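Local atomic coordinates of putative hemin storage protein (Bordetella bronchiseptica, PDB entry 6AU1), a protein that cleaves deacetylated poly-beta-1,6-N-acetylglucosamine through its glycoside hydrolase domain, the part in this structure, an activity by which PgaB proteins can disrupt bacterial biofilms. Residues W80-K83 against T84-V88; R27-G30 against Q31-R35; K292-R296 against T297-L301; E347-R350 against D351-S354. All coordinates share one frame; numbering follows the deposited sequence.

The domain is an eight-stranded alpha/beta barrel of TIM type, and the four contacts sample its helical shell and one strand of its wall. Contacts 1 and 2 lie on neighbouring outer helices, 75-86 and 22-39, which touch through L82, R85 and I33. Contact 4 belongs to the last outer helix, 346-353, about 7 Å from contact 2 between nearest atoms. Contact 3 is the most central, where a loop enters strand 297-305. A water lies between the two segments in all four. The helical contacts set apolar side chains inward and mostly turn polar groups toward the surface, though N28 is buried and hydrogen-bonded, whereas contact 3 relies on a threonine hydroxyl and a buried phenylalanine.

Contact 1 of 4, residues W80-K83 against T84-V88; sequences WQLK and TRAGV
T84 turns its hydroxyl back onto the preceding helical turn, where W80 O receives both T84 N at 2.9 Å and T84 OG1 at 2.9 Å. The two donors come from opposite faces of the carbonyl plane, a double grip open to threonine because OG1 sits between the backbone N and the carbonyl carbon (chi1 63°). The same rotation places T84 CG2 4.0 Å from W80 CE3, at an oblique approach to the indole. One residue on, Q81 and R85 run side by side. Q81 OE1 lies 3.2 Å above one face of the R85 guanidinium, displaced toward its rim, with the planes inclined by 37°, a polar contact but neither stack nor hydrogen bond. K83 bends near its tip to give NZ a water at 2.6 Å, and that water donates to V88 O. K83 NZ also forms a salt bridge with D155. The last turn widens to pi type, and L82 O takes weak bonds from A86 N and V88 N. G87 then takes positive phi, a turn that glycine makes at little cost, and the chain leaves toward strand 89-94. This turn brings V88 CG2 to 3.9 Å from L82 CB. Branched apolar residues suit this inner side: L82 packs on I33 and M36 of helix 22-39 and on V90 of strand 89-94, and both L82 and V88 reach V44 of strand 43-47, while the W80 ring stacks with H153.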
loop_
_atom_site.group_PDB
_atom_site.type_symbol
_atom_site.label_atom_id
_atom_site.label_comp_id
_atom_site.label_asym_id
_atom_site.label_seq_id
_atom_site.Cartn_x
_atom_site.Cartn_y
_atom_site.Cartn_z
ATOM N N TRP A 80 11.972 12.156 10.036
ATOM C CA TRP A 80 13.298 12.492 10.563
ATOM C C TRP A 80 13.511 11.921 11.968
ATOM O O TRP A 80 14.604 11.449 12.299
ATOM C CB TRP A 80 13.520 14.020 10.584
ATOM C CG TRP A 80 14.108 14.572 9.301
ATOM C CD1 TRP A 80 13.583 15.562 8.508
ATOM C CD2 TRP A 80 15.317 14.143 8.658
ATOM N NE1 TRP A 80 14.408 15.787 7.423
ATOM C CE2 TRP A 80 15.474 14.926 7.492
ATOM C CE3 TRP A 80 16.292 13.186 8.963
ATOM C CZ2 TRP A 80 16.560 14.773 6.632
ATOM C CZ3 TRP A 80 17.363 13.034 8.106
ATOM C CH2 TRP A 80 17.490 13.826 6.956
ATOM N N GLN A 81 12.478 11.964 12.806
ATOM C CA GLN A 81 12.657 11.489 14.175
ATOM C C GLN A 81 12.789 9.976 14.217
ATOM O O GLN A 81 13.578 9.456 15.002
ATOM C CB GLN A 81 11.516 11.947 15.076
ATOM C CG GLN A 81 11.521 13.450 15.295
ATOM C CD GLN A 81 10.985 13.855 16.648
ATOM O OE1 GLN A 81 10.988 13.067 17.594
ATOM N NE2 GLN A 81 10.518 15.095 16.750
ATOM N N LEU A 82 12.008 9.273 13.393
ATOM C CA LEU A 82 12.186 7.828 13.260
ATOM C C LEU A 82 13.607 7.483 12.814
ATOM O O LEU A 82 14.249 6.599 13.397
ATOM C CB LEU A 82 11.168 7.248 12.274
ATOM C CG LEU A 82 9.764 7.068 12.848
ATOM C CD1 LEU A 82 8.804 6.699 11.731
ATOM C CD2 LEU A 82 9.753 5.991 13.936
ATOM N N LYS A 83 14.108 8.194 11.804
ATOM C CA LYS A 83 15.446 7.913 11.285
ATOM C C LYS A 83 16.535 8.186 12.316
ATOM O O LYS A 83 17.421 7.352 12.533
ATOM C CB LYS A 83 15.722 8.729 10.013
ATOM C CG LYS A 83 14.889 8.261 8.819
ATOM C CD LYS A 83 15.254 8.985 7.524
ATOM C CE LYS A 83 16.691 8.697 7.092
ATOM N NZ LYS A 83 16.973 7.243 6.901
ATOM N N THR A 84 16.469 9.348 12.956
ATOM C CA THR A 84 17.565 9.779 13.810
ATOM C C THR A 84 17.485 9.231 15.230
ATOM O O THR A 84 18.520 8.949 15.841
ATOM C CB THR A 84 17.646 11.316 13.871
ATOM O OG1 THR A 84 16.455 11.842 14.471
ATOM C CG2 THR A 84 17.789 11.876 12.472
ATOM N N ARG A 85 16.277 9.085 15.764
ATOM C CA ARG A 85 16.125 8.662 17.158
ATOM C C ARG A 85 15.915 7.150 17.293
ATOM O O ARG A 85 16.412 6.536 18.237
ATOM C CB ARG A 85 14.969 9.411 17.833
ATOM C CG ARG A 85 15.135 10.936 17.874
ATOM C CD ARG A 85 14.078 11.609 18.747
ATOM N NE ARG A 85 14.256 13.062 18.776
ATOM C CZ ARG A 85 13.600 13.892 19.584
ATOM N NH1 ARG A 85 12.708 13.423 20.446
ATOM N NH2 ARG A 85 13.844 15.197 19.531
ATOM N N ALA A 86 15.192 6.549 16.352
ATOM C CA ALA A 86 14.920 5.110 16.418
ATOM C C ALA A 86 15.864 4.305 15.525
ATOM O O ALA A 86 15.973 3.088 15.669
ATOM C CB ALA A 86 13.464 4.827 16.045
ATOM N N GLY A 87 16.534 4.986 14.598
ATOM C CA GLY A 87 17.492 4.351 13.709
ATOM C C GLY A 87 16.913 3.367 12.702
ATOM O O GLY A 87 17.577 2.405 12.309
ATOM N N VAL A 88 15.676 3.606 12.276
ATOM C CA VAL A 88 15.031 2.744 11.290
ATOM C C VAL A 88 15.006 3.415 9.929
ATOM O O VAL A 88 15.090 4.638 9.838
ATOM C CB VAL A 88 13.568 2.408 11.686
ATOM C CG1 VAL A 88 13.525 1.733 13.038
ATOM C CG2 VAL A 88 12.701 3.681 11.688
HETATM O O HOH W 1 17.652 5.981 9.081
#

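Contact 2 of 4, residues R27-G30 against Q31-R35; sequences RNLG and QLIDR
The D34 carboxylate turns one face to G30 O, which sits almost directly over D34 CG at 3.3 Å; G30 O and D34 OD2 are both acceptors, so this is no hydrogen bond. The carboxamides of N28 and Q31 share a water at their oxygen ends. It donates to N28 OD1 at 2.8 Å, close to that amide's plane, and to Q31 OE1 at 2.5 Å, well off the Q31 amide plane. N28 OD1 also accepts from Q24 and N28 ND2 donates to I17 O, so the buried asparagine amide is used at both ends. On the inner side L29 swings its isobutyl group along the helix (chi1 179°, CG trans to N), which brings L29 CD1 to 3.9 Å from I33 CD1, and the two side chains cross obliquely. Beneath them I33 N donates to L29 O at 2.9 Å, a nearly straight bond of 169°. Leucine and isoleucine one turn apart thus pack together and face helix 75-86, L29 meeting V78 and Q81, and I33 meeting R85. Around the helix, L32 touches F339 in a loop, while R35 forms a salt bridge with D337, tying helix 22-39 to the chain that follows strand 332-335.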
loop_
_atom_site.group_PDB
_atom_site.type_symbol
_atom_site.label_atom_id
_atom_site.label_comp_id
_atom_site.label_asym_id
_atom_site.label_seq_id
_atom_site.Cartn_x
_atom_site.Cartn_y
_atom_site.Cartn_z
ATOM N N ARG A 27 3.319 14.287 22.278
ATOM C CA ARG A 27 3.352 13.157 23.204
ATOM C C ARG A 27 3.101 11.851 22.453
ATOM O O ARG A 27 3.755 10.841 22.722
ATOM C CB ARG A 27 2.333 13.345 24.329
ATOM C CG ARG A 27 2.763 14.405 25.336
ATOM C CD ARG A 27 1.894 14.389 26.576
ATOM N NE ARG A 27 0.579 14.965 26.325
ATOM C CZ ARG A 27 0.312 16.263 26.408
ATOM N NH1 ARG A 27 1.277 17.116 26.730
ATOM N NH2 ARG A 27 -0.915 16.712 26.164
ATOM N N ASN A 28 2.164 11.883 21.505
ATOM C CA ASN A 28 1.892 10.729 20.654
ATOM C C ASN A 28 3.150 10.292 19.910
ATOM O O ASN A 28 3.529 9.115 19.929
ATOM C CB ASN A 28 0.783 11.047 19.640
ATOM C CG ASN A 28 -0.572 11.272 20.294
ATOM O OD1 ASN A 28 -0.776 10.968 21.481
ATOM N ND2 ASN A 28 -1.520 11.800 19.513
ATOM N N LEU A 29 3.793 11.255 19.255
ATOM C CA LEU A 29 5.027 10.985 18.526
ATOM C C LEU A 29 6.090 10.385 19.441
ATOM O O LEU A 29 6.752 9.416 19.074
ATOM C CB LEU A 29 5.557 12.259 17.869
ATOM C CG LEU A 29 6.860 12.104 17.084
ATOM C CD1 LEU A 29 6.768 10.929 16.109
ATOM C CD2 LEU A 29 7.167 13.386 16.349
ATOM N N GLY A 30 6.242 10.953 20.635
ATOM C CA GLY A 30 7.198 10.435 21.600
ATOM C C GLY A 30 6.984 8.958 21.903
ATOM O O GLY A 30 7.942 8.191 21.991
ATOM N N GLN A 31 5.725 8.552 22.052
ATOM C CA GLN A 31 5.412 7.156 22.356
ATOM C C GLN A 31 5.780 6.246 21.192
ATOM O O GLN A 31 6.269 5.129 21.396
ATOM C CB GLN A 31 3.932 6.987 22.696
ATOM C CG GLN A 31 3.540 7.538 24.061
ATOM C CD GLN A 31 2.132 7.126 24.458
ATOM O OE1 GLN A 31 1.162 7.455 23.775
ATOM N NE2 GLN A 31 2.018 6.388 25.558
ATOM N N LEU A 32 5.545 6.727 19.975
ATOM C CA LEU A 32 5.903 5.960 18.786
ATOM C C LEU A 32 7.413 5.755 18.714
ATOM O O LEU A 32 7.891 4.626 18.542
ATOM C CB LEU A 32 5.400 6.655 17.518
ATOM C CG LEU A 32 5.932 6.066 16.212
ATOM C CD1 LEU A 32 5.417 4.636 16.008
ATOM C CD2 LEU A 32 5.580 6.955 15.022
ATOM N N ILE A 33 8.163 6.844 18.865
ATOM C CA ILE A 33 9.612 6.782 18.759
ATOM C C ILE A 33 10.183 5.798 19.775
ATOM O O ILE A 33 11.053 4.986 19.441
ATOM C CB ILE A 33 10.266 8.171 18.964
ATOM C CG1 ILE A 33 9.784 9.171 17.902
ATOM C CG2 ILE A 33 11.780 8.059 18.952
ATOM C CD1 ILE A 33 9.899 8.679 16.458
ATOM N N ASP A 34 9.683 5.853 21.006
ATOM C CA ASP A 34 10.159 4.945 22.051
ATOM C C ASP A 34 9.934 3.477 21.692
ATOM O O ASP A 34 10.807 2.635 21.919
ATOM C CB ASP A 34 9.487 5.247 23.389
ATOM C CG ASP A 34 9.994 6.528 24.020
ATOM O OD1 ASP A 34 11.038 7.043 23.566
ATOM O OD2 ASP A 34 9.350 7.016 24.972
ATOM N N ARG A 35 8.758 3.172 21.155
ATOM C CA ARG A 35 8.439 1.802 20.770
ATOM C C ARG A 35 9.300 1.328 19.606
ATOM O O ARG A 35 9.760 0.187 19.596
ATOM C CB ARG A 35 6.959 1.678 20.396
ATOM C CG ARG A 35 6.026 1.640 21.588
ATOM C CD ARG A 35 4.573 1.810 21.136
ATOM N NE ARG A 35 4.121 0.749 20.235
ATOM C CZ ARG A 35 3.767 -0.467 20.648
ATOM N NH1 ARG A 35 3.833 -0.777 21.937
ATOM N NH2 ARG A 35 3.357 -1.382 19.775
HETATM O O HOH W 2 0.073 9.754 23.817
#

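Contact 3 of 4, residues K292-R296 against T297-L301; sequences KGLDR and TIFEL
T297 reaches back four residues to G293, its hydroxyl OG1 donating to G293 O at 2.7 Å. Rotation about CA-CB (chi1 -59°) sets OG1 beside T297's own backbone N, so hydroxyl and amide address the same carbonyl, although the bond from T297 N is weak. OG1 comes from above the carbonyl plane, 43° out of it, and R296 N approaches from the opposite face at 3.2 Å from G293 O. That leaves T297 CG2 trans to N, where it lies over one face of the F299 ring, 4.1 Å above the plane and displaced toward the rim. L294 meets the same ring at its edge: with CG beside the backbone N (chi1 -65°) and an extended chi2, L294 CD2 ends 3.9 Å from F299 CZ. The loop is the return limb of a beta-alpha-beta unit of the barrel. Helix 277-290 closes with a Schellman motif, whose positive-phi residue is K292 and in which G293 N bonds V288 O, and strand 297-305 then runs parallel between strands 262-266 and 332-335. R296 bends at chi3, sending its guanidinium to L257 O of helix 253-259; a long flexible arginine suits such a reach from the barrel's rim. A water lies 2.8 Å from L294 O and 2.9 Å from T297 O, in the plane of the F299 ring at its edge, while N331 ND2 also donates to L294 O. Beyond it, the phenyl group of F299 fits between helices, touching V285 of helix 277-290 and L324 of helix 314-326.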
loop_
_atom_site.group_PDB
_atom_site.type_symbol
_atom_site.label_atom_id
_atom_site.label_comp_id
_atom_site.label_asym_id
_atom_site.label_seq_id
_atom_site.Cartn_x
_atom_site.Cartn_y
_atom_site.Cartn_z
ATOM N N LYS A 292 8.803 -18.733 -6.106
ATOM C CA LYS A 292 10.154 -18.410 -5.643
ATOM C C LYS A 292 10.231 -16.982 -5.101
ATOM O O LYS A 292 11.181 -16.250 -5.378
ATOM C CB LYS A 292 11.172 -18.596 -6.773
ATOM C CG LYS A 292 11.095 -19.942 -7.476
ATOM C CD LYS A 292 11.623 -21.071 -6.599
ATOM C CE LYS A 292 11.604 -22.402 -7.353
ATOM N NZ LYS A 292 12.165 -23.528 -6.553
ATOM N N GLY A 293 9.225 -16.584 -4.332
ATOM C CA GLY A 293 9.150 -15.211 -3.867
ATOM C C GLY A 293 9.445 -14.948 -2.402
ATOM O O GLY A 293 9.279 -13.822 -1.944
ATOM N N LEU A 294 9.884 -15.955 -1.652
ATOM C CA LEU A 294 10.052 -15.751 -0.208
ATOM C C LEU A 294 11.136 -14.722 0.113
ATOM O O LEU A 294 11.054 -14.033 1.124
ATOM C CB LEU A 294 10.368 -17.070 0.493
ATOM C CG LEU A 294 9.268 -18.134 0.469
ATOM C CD1 LEU A 294 9.747 -19.386 1.191
ATOM C CD2 LEU A 294 7.985 -17.609 1.104
ATOM N N ASP A 295 12.135 -14.602 -0.755
ATOM C CA ASP A 295 13.241 -13.693 -0.477
ATOM C C ASP A 295 12.828 -12.221 -0.531
ATOM O O ASP A 295 13.412 -11.388 0.167
ATOM C CB ASP A 295 14.400 -13.947 -1.443
ATOM C CG ASP A 295 15.200 -15.180 -1.074
ATOM O OD1 ASP A 295 15.129 -15.606 0.098
ATOM O OD2 ASP A 295 15.904 -15.721 -1.953
ATOM N N ARG A 296 11.813 -11.888 -1.320
ATOM C CA ARG A 296 11.420 -10.483 -1.398
ATOM C C ARG A 296 9.953 -10.226 -1.080
ATOM O O ARG A 296 9.473 -9.105 -1.221
ATOM C CB ARG A 296 11.775 -9.923 -2.776
ATOM C CG ARG A 296 13.285 -9.894 -2.998
ATOM C CD ARG A 296 13.689 -9.074 -4.201
ATOM N NE ARG A 296 13.402 -9.756 -5.455
ATOM C CZ ARG A 296 12.383 -9.458 -6.249
ATOM N NH1 ARG A 296 11.549 -8.482 -5.920
ATOM N NH2 ARG A 296 12.204 -10.133 -7.376
ATOM N N THR A 297 9.247 -11.248 -0.617
ATOM C CA THR A 297 7.875 -11.034 -0.158
ATOM C C THR A 297 7.861 -10.805 1.342
ATOM O O THR A 297 8.377 -11.613 2.108
ATOM C CB THR A 297 6.964 -12.221 -0.515
ATOM O OG1 THR A 297 6.972 -12.392 -1.931
ATOM C CG2 THR A 297 5.522 -11.970 -0.048
ATOM N N ILE A 298 7.287 -9.681 1.745
ATOM C CA ILE A 298 7.087 -9.373 3.147
ATOM C C ILE A 298 5.663 -9.751 3.515
ATOM O O ILE A 298 4.710 -9.243 2.925
ATOM C CB ILE A 298 7.345 -7.892 3.432
ATOM C CG1 ILE A 298 8.783 -7.544 3.044
ATOM C CG2 ILE A 298 7.068 -7.554 4.894
ATOM C CD1 ILE A 298 9.099 -6.068 3.110
ATOM N N PHE A 299 5.522 -10.677 4.456
ATOM C CA PHE A 299 4.199 -11.085 4.896
ATOM C C PHE A 299 3.728 -10.092 5.943
ATOM O O PHE A 299 4.152 -10.137 7.098
ATOM C CB PHE A 299 4.220 -12.521 5.434
ATOM C CG PHE A 299 4.504 -13.546 4.372
ATOM C CD1 PHE A 299 5.813 -13.800 3.969
ATOM C CD2 PHE A 299 3.471 -14.231 3.759
ATOM C CE1 PHE A 299 6.075 -14.721 2.973
ATOM C CE2 PHE A 299 3.725 -15.176 2.766
ATOM C CZ PHE A 299 5.025 -15.417 2.368
ATOM N N GLU A 300 2.868 -9.175 5.514
ATOM C CA GLU A 300 2.399 -8.119 6.400
ATOM C C GLU A 300 1.151 -8.577 7.149
ATOM O O GLU A 300 0.088 -8.763 6.560
ATOM C CB GLU A 300 2.122 -6.842 5.612
ATOM C CG GLU A 300 1.797 -5.667 6.499
ATOM C CD GLU A 300 1.874 -4.344 5.770
ATOM O OE1 GLU A 300 1.894 -4.329 4.518
ATOM O OE2 GLU A 300 1.909 -3.312 6.464
ATOM N N LEU A 301 1.304 -8.756 8.457
ATOM C CA LEU A 301 0.250 -9.312 9.304
ATOM C C LEU A 301 -0.609 -8.202 9.878
ATOM O O LEU A 301 -0.187 -7.046 9.896
ATOM C CB LEU A 301 0.872 -10.118 10.447
ATOM C CG LEU A 301 1.827 -11.219 10.004
ATOM C CD1 LEU A 301 2.637 -11.705 11.186
ATOM C CD2 LEU A 301 1.016 -12.372 9.408
HETATM O O HOH W 3 9.429 -13.927 3.404
#

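Contact 4 of 4, residues E347-R350 against D351-S354; sequences EALR and DVMS
L349 O is gripped by two amides of the next turn, M353 N at 3.0 Å and, weakly, V352 N. The M353 bond lies nearly along the C=O axis, though it is bent at the hydrogen, with an N-H...O angle of 137°. R350 O likewise takes weak bonds from M353 N and S354 N, mixing three- and four-residue spans as the helix ends. Upstream the helix kinks, the amides of D351 and V352 lacking the usual four-residue bond, and water fills the step: it accepts from D351 N at 2.9 Å and donates to E347 O at 2.7 Å. A chi1 of 56° tucks the D351 carboxylate back against its own backbone, and OD2 forms a salt bridge with R318. On the inner side L349 CD2 meets V352 CG2 at 3.9 Å, and L349 CD1 lies 4.3 Å from M353 CG. These apolar side chains face helix 314-326, L349 against L317 and both V352 and M353 against M321, while the flexible methionine, bent at two torsions, also reaches V10 of strand 8-12. R350 points elsewhere, to a salt bridge from NE to D38. The chemistry thus implies a final helix held by apolar packing on one face and by charge pairs to two neighbouring helices, with water repairing the backbone where its own bonding lapses.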
loop_
_atom_site.group_PDB
_atom_site.type_symbol
_atom_site.label_atom_id
_atom_site.label_comp_id
_atom_site.label_asym_id
_atom_site.label_seq_id
_atom_site.Cartn_x
_atom_site.Cartn_y
_atom_site.Cartn_z
ATOM N N GLU A 347 7.301 -5.781 24.345
ATOM C CA GLU A 347 8.079 -6.752 25.098
ATOM C C GLU A 347 7.893 -8.162 24.548
ATOM O O GLU A 347 8.848 -8.933 24.455
ATOM C CB GLU A 347 7.697 -6.714 26.582
ATOM N N ALA A 348 6.662 -8.493 24.174
ATOM C CA ALA A 348 6.352 -9.840 23.726
ATOM C C ALA A 348 6.838 -10.098 22.303
ATOM O O ALA A 348 7.188 -11.226 21.966
ATOM C CB ALA A 348 4.864 -10.091 23.825
ATOM N N LEU A 349 6.853 -9.056 21.473
ATOM C CA LEU A 349 7.205 -9.194 20.059
ATOM C C LEU A 349 8.664 -8.924 19.746
ATOM O O LEU A 349 9.113 -9.212 18.638
ATOM C CB LEU A 349 6.371 -8.248 19.196
ATOM C CG LEU A 349 4.988 -8.621 18.694
ATOM C CD1 LEU A 349 4.636 -7.716 17.511
ATOM C CD2 LEU A 349 4.894 -10.087 18.311
ATOM N N ARG A 350 9.391 -8.341 20.694
ATOM C CA ARG A 350 10.778 -7.956 20.461
ATOM C C ARG A 350 11.614 -9.084 19.858
ATOM O O ARG A 350 12.344 -8.865 18.887
ATOM C CB ARG A 350 11.425 -7.473 21.763
ATOM C CG ARG A 350 12.758 -6.779 21.559
ATOM C CD ARG A 350 13.323 -6.243 22.868
ATOM N NE ARG A 350 12.352 -5.425 23.593
ATOM C CZ ARG A 350 11.825 -5.755 24.769
ATOM N NH1 ARG A 350 10.948 -4.948 25.355
ATOM N NH2 ARG A 350 12.176 -6.888 25.365
ATOM N N ASP A 351 11.498 -10.296 20.399
ATOM C CA ASP A 351 12.410 -11.349 19.970
ATOM C C ASP A 351 12.147 -11.796 18.531
ATOM O O ASP A 351 13.080 -12.202 17.839
ATOM C CB ASP A 351 12.382 -12.559 20.929
ATOM C CG ASP A 351 10.992 -13.152 21.133
ATOM O OD1 ASP A 351 10.016 -12.721 20.483
ATOM O OD2 ASP A 351 10.891 -14.085 21.968
ATOM N N VAL A 352 10.903 -11.713 18.069
ATOM C CA VAL A 352 10.629 -12.123 16.694
ATOM C C VAL A 352 10.698 -10.960 15.696
ATOM O O VAL A 352 10.758 -11.183 14.490
ATOM C CB VAL A 352 9.256 -12.818 16.558
ATOM C CG1 VAL A 352 9.322 -14.224 17.141
ATOM C CG2 VAL A 352 8.150 -11.993 17.207
ATOM N N MET A 353 10.712 -9.723 16.184
ATOM C CA MET A 353 10.801 -8.594 15.266
ATOM C C MET A 353 12.245 -8.133 15.149
ATOM O O MET A 353 12.573 -7.316 14.291
ATOM C CB MET A 353 9.885 -7.448 15.706
ATOM C CG MET A 353 8.413 -7.661 15.362
ATOM S SD MET A 353 8.082 -7.651 13.578
ATOM C CE MET A 353 8.438 -5.934 13.172
ATOM N N SER A 354 13.105 -8.686 16.003
ATOM C CA SER A 354 14.540 -8.407 15.968
ATOM C C SER A 354 15.174 -8.861 14.657
ATOM O O SER A 354 14.810 -9.906 14.107
ATOM C CB SER A 354 15.246 -9.085 17.147
ATOM O OG SER A 354 16.657 -9.004 17.018
HETATM O O HOH W 4 10.272 -10.771 23.037
#